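Local coordinates for phosphodiesterase (Candida albicans, PDB 6CPU), which belongs to the cyclic nucleotide phosphodiesterases, metal-dependent enzymes of the HD superfamily, at residues A[130-138]-A[356-367]. Residues are numbered along the deposited sequence; the frame is centred on the assembly and turned at random.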
loop_
_atom_site.group_PDB
_atom_site.type_symbol
_atom_site.label_atom_id
_atom_site.label_comp_id
_atom_site.label_asym_id
_atom_site.label_seq_id
_atom_site.Cartn_x
_atom_site.Cartn_y
_atom_site.Cartn_z
ATOM N N ARG A 130 -7.838 6.627 16.213
ATOM C CA ARG A 130 -6.568 6.166 15.611
ATOM C C ARG A 130 -6.098 7.080 14.477
ATOM O O ARG A 130 -4.917 7.444 14.401
ATOM C CB ARG A 130 -6.688 4.743 15.102
ATOM C CG ARG A 130 -6.722 3.684 16.183
ATOM C CD ARG A 130 -6.505 2.282 15.632
ATOM N NE ARG A 130 -7.516 1.830 14.681
ATOM C CZ ARG A 130 -8.702 1.311 14.999
ATOM N NH1 ARG A 130 -9.099 1.214 16.263
ATOM N NH2 ARG A 130 -9.508 0.911 14.017
ATOM N N VAL A 131 -7.016 7.461 13.596
ATOM C CA VAL A 131 -6.689 8.329 12.476
ATOM C C VAL A 131 -6.264 9.707 12.998
ATOM O O VAL A 131 -5.329 10.302 12.484
ATOM C CB VAL A 131 -7.857 8.426 11.461
ATOM C CG1 VAL A 131 -7.531 9.422 10.359
ATOM C CG2 VAL A 131 -8.185 7.055 10.871
ATOM N N GLY A 132 -6.958 10.215 14.010
ATOM C CA GLY A 132 -6.566 11.479 14.628
ATOM C C GLY A 132 -5.159 11.429 15.221
ATOM O O GLY A 132 -4.412 12.408 15.118
ATOM N N ASN A 133 -4.813 10.306 15.839
ATOM C CA ASN A 133 -3.468 10.118 16.412
ATOM C C ASN A 133 -2.422 10.217 15.297
ATOM O O ASN A 133 -1.445 10.973 15.421
ATOM C CB ASN A 133 -3.287 8.751 17.070
ATOM C CG ASN A 133 -4.160 8.517 18.302
ATOM O OD1 ASN A 133 -4.495 9.425 19.067
ATOM N ND2 ASN A 133 -4.474 7.240 18.527
ATOM N N TRP A 134 -2.612 9.431 14.240
ATOM C CA TRP A 134 -1.615 9.335 13.159
ATOM C C TRP A 134 -1.403 10.688 12.495
ATOM O O TRP A 134 -0.272 11.051 12.181
ATOM C CB TRP A 134 -2.033 8.337 12.088
ATOM C CG TRP A 134 -2.192 6.941 12.563
ATOM C CD1 TRP A 134 -1.463 6.300 13.524
ATOM C CD2 TRP A 134 -3.103 5.989 12.043
ATOM N NE1 TRP A 134 -1.906 4.992 13.663
ATOM C CE2 TRP A 134 -2.911 4.780 12.760
ATOM C CE3 TRP A 134 -4.087 6.041 11.055
ATOM C CZ2 TRP A 134 -3.655 3.635 12.501
ATOM C CZ3 TRP A 134 -4.844 4.898 10.818
ATOM C CH2 TRP A 134 -4.623 3.722 11.540
ATOM N N THR A 135 -2.499 11.418 12.260
ATOM C CA THR A 135 -2.444 12.668 11.509
ATOM C C THR A 135 -2.127 13.883 12.392
ATOM O O THR A 135 -1.930 14.979 11.864
ATOM C CB THR A 135 -3.784 12.953 10.800
ATOM O OG1 THR A 135 -4.822 12.945 11.786
ATOM C CG2 THR A 135 -4.078 11.930 9.725
ATOM N N GLY A 136 -2.116 13.712 13.714
ATOM C CA GLY A 136 -1.841 14.819 14.634
ATOM C C GLY A 136 -2.945 15.862 14.697
ATOM O O GLY A 136 -2.688 17.039 14.980
ATOM N N THR A 137 -4.174 15.437 14.421
ATOM C CA THR A 137 -5.311 16.387 14.339
ATOM C C THR A 137 -6.234 16.335 15.553
ATOM O O THR A 137 -7.155 17.161 15.661
ATOM C CB THR A 137 -6.122 16.181 13.044
ATOM O OG1 THR A 137 -6.568 14.821 12.947
ATOM C CG2 THR A 137 -5.284 16.533 11.832
ATOM N N THR A 138 -5.995 15.392 16.463
ATOM C CA THR A 138 -6.763 15.294 17.717
ATOM C C THR A 138 -5.891 15.432 18.988
ATOM O O THR A 138 -5.971 14.605 19.908
ATOM C CB THR A 138 -7.550 13.973 17.787
ATOM O OG1 THR A 138 -6.659 12.863 17.602
ATOM C CG2 THR A 138 -8.639 13.941 16.725
ATOM N N THR A 356 -7.066 9.680 5.235
ATOM C CA THR A 356 -7.641 11.030 5.048
ATOM C C THR A 356 -7.442 11.526 3.599
ATOM O O THR A 356 -7.409 10.729 2.680
ATOM C CB THR A 356 -7.078 12.024 6.105
ATOM O OG1 THR A 356 -5.671 12.154 5.933
ATOM C CG2 THR A 356 -7.347 11.549 7.494
ATOM N N THR A 357 -7.365 12.836 3.384
ATOM C CA THR A 357 -7.160 13.430 2.068
ATOM C C THR A 357 -6.270 14.646 2.244
ATOM O O THR A 357 -6.180 15.174 3.357
ATOM C CB THR A 357 -8.486 13.968 1.465
ATOM O OG1 THR A 357 -9.029 14.963 2.347
ATOM C CG2 THR A 357 -9.507 12.861 1.271
ATOM N N ASN A 358 -5.659 15.123 1.163
ATOM C CA ASN A 358 -4.881 16.367 1.222
ATOM C C ASN A 358 -5.736 17.523 1.733
ATOM O O ASN A 358 -5.306 18.284 2.600
ATOM C CB ASN A 358 -4.223 16.711 -0.124
ATOM C CG ASN A 358 -2.984 15.873 -0.413
ATOM O OD1 ASN A 358 -2.374 15.322 0.492
ATOM N ND2 ASN A 358 -2.610 15.780 -1.679
ATOM N N ASP A 359 -6.969 17.634 1.240
ATOM C CA ASP A 359 -7.858 18.701 1.683
ATOM C C ASP A 359 -8.057 18.715 3.196
ATOM O O ASP A 359 -8.012 19.780 3.814
ATOM C CB ASP A 359 -9.213 18.618 0.959
ATOM C CG ASP A 359 -9.113 19.018 -0.506
ATOM O OD1 ASP A 359 -8.211 19.821 -0.847
ATOM O OD2 ASP A 359 -9.935 18.532 -1.323
ATOM N N PHE A 360 -8.250 17.544 3.796
ATOM C CA PHE A 360 -8.443 17.459 5.232
ATOM C C PHE A 360 -7.172 17.872 5.985
ATOM O O PHE A 360 -7.237 18.631 6.943
ATOM C CB PHE A 360 -8.843 16.038 5.642
ATOM C CG PHE A 360 -8.722 15.783 7.100
ATOM C CD1 PHE A 360 -9.758 16.099 7.960
ATOM C CD2 PHE A 360 -7.533 15.265 7.638
ATOM C CE1 PHE A 360 -9.629 15.879 9.313
ATOM C CE2 PHE A 360 -7.409 15.046 8.992
ATOM C CZ PHE A 360 -8.458 15.354 9.832
ATOM N N MET A 361 -6.026 17.332 5.552
ATOM C CA MET A 361 -4.756 17.626 6.228
ATOM C C MET A 361 -4.456 19.132 6.169
ATOM O O MET A 361 -3.989 19.718 7.163
ATOM C CB MET A 361 -3.610 16.830 5.605
ATOM C CG MET A 361 -3.795 15.316 5.608
ATOM S SD MET A 361 -3.776 14.607 7.244
ATOM C CE MET A 361 -2.000 14.534 7.515
ATOM N N ILE A 362 -4.751 19.755 5.028
ATOM C CA ILE A 362 -4.538 21.200 4.849
ATOM C C ILE A 362 -5.502 21.997 5.734
ATOM O O ILE A 362 -5.091 22.854 6.524
ATOM C CB ILE A 362 -4.690 21.599 3.371
ATOM C CG1 ILE A 362 -3.548 21.015 2.538
ATOM C CG2 ILE A 362 -4.730 23.118 3.205
ATOM C CD1 ILE A 362 -3.816 20.971 1.046
ATOM N N LYS A 363 -6.790 21.701 5.627
ATOM C CA LYS A 363 -7.792 22.533 6.302
ATOM C C LYS A 363 -7.702 22.446 7.824
ATOM O O LYS A 363 -7.985 23.424 8.510
ATOM C CB LYS A 363 -9.199 22.191 5.798
ATOM C CG LYS A 363 -9.396 22.472 4.309
ATOM C CD LYS A 363 -9.444 23.961 3.968
ATOM C CE LYS A 363 -9.674 24.170 2.474
ATOM N NZ LYS A 363 -9.849 25.604 2.102
ATOM N N PHE A 364 -7.280 21.294 8.356
ATOM C CA PHE A 364 -7.137 21.117 9.788
ATOM C C PHE A 364 -5.692 21.284 10.296
ATOM O O PHE A 364 -5.412 21.008 11.457
ATOM C CB PHE A 364 -7.742 19.776 10.213
ATOM C CG PHE A 364 -9.238 19.758 10.090
ATOM C CD1 PHE A 364 -10.040 20.022 11.192
ATOM C CD2 PHE A 364 -9.836 19.586 8.848
ATOM C CE1 PHE A 364 -11.424 20.041 11.068
ATOM C CE2 PHE A 364 -11.219 19.622 8.713
ATOM C CZ PHE A 364 -12.006 19.850 9.825
ATOM N N SER A 365 -4.806 21.774 9.436
ATOM C CA SER A 365 -3.432 22.150 9.844
ATOM C C SER A 365 -2.693 20.963 10.472
ATOM O O SER A 365 -2.011 21.101 11.485
ATOM C CB SER A 365 -3.461 23.347 10.810
ATOM O OG SER A 365 -3.995 24.505 10.183
ATOM N N ALA A 366 -2.809 19.804 9.838
ATOM C CA ALA A 366 -2.111 18.621 10.292
ATOM C C ALA A 366 -0.596 18.876 10.205
ATOM O O ALA A 366 -0.138 19.526 9.264
ATOM C CB ALA A 366 -2.475 17.427 9.427
ATOM N N PRO A 367 0.168 18.386 11.190
ATOM C CA PRO A 367 1.614 18.587 11.167
ATOM C C PRO A 367 2.274 18.318 9.820
ATOM O O PRO A 367 3.083 19.132 9.367
ATOM C CB PRO A 367 2.080 17.641 12.270
ATOM C CG PRO A 367 1.006 17.861 13.320
ATOM C CD PRO A 367 -0.265 17.887 12.512
HETATM O O HOH W 1 -7.038 19.613 13.809
#
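V131, T135 and T137 pack by van der Waals contact, with no direct hydrogen bond across, against T356, F360, M361 and A366, joining the Schellman-terminated C-terminal end of helix 127-135 to the short helix 358-363 of the all-helical phosphodiesterase domain. The side chain of T356 is about 10 Å from the bound magnesium ion, so the contact is structural packing near the metal site but not part of it. Threonine suits positions 135 and 137 because both hydroxyls bond within their own segment while the methyls face across. T135 OG1 donates to V131 O at 2.8 Å, tilted 27° from the carbonyl plane, and accepts from T137 OG1. With chi1 at 56°, T135 puts its hydroxyl back over the helix and leaves CG2 for M361, whose bent chain brings SD to 3.7 Å from that methyl. G136 turns the chain out of the helix with a positive phi of 70°, which favours glycine, and the missing side chain leaves room for P367 CD, 3.4 Å from T135 O. A366, small enough for close approach, sets CB 3.8 Å from T137 CG2. Helix 470-495 adjoins the seam through L490, which touches both V131 and F360. The F360 ring offers its edge to T137, with OG1 in the ring plane 3.7 Å from CZ.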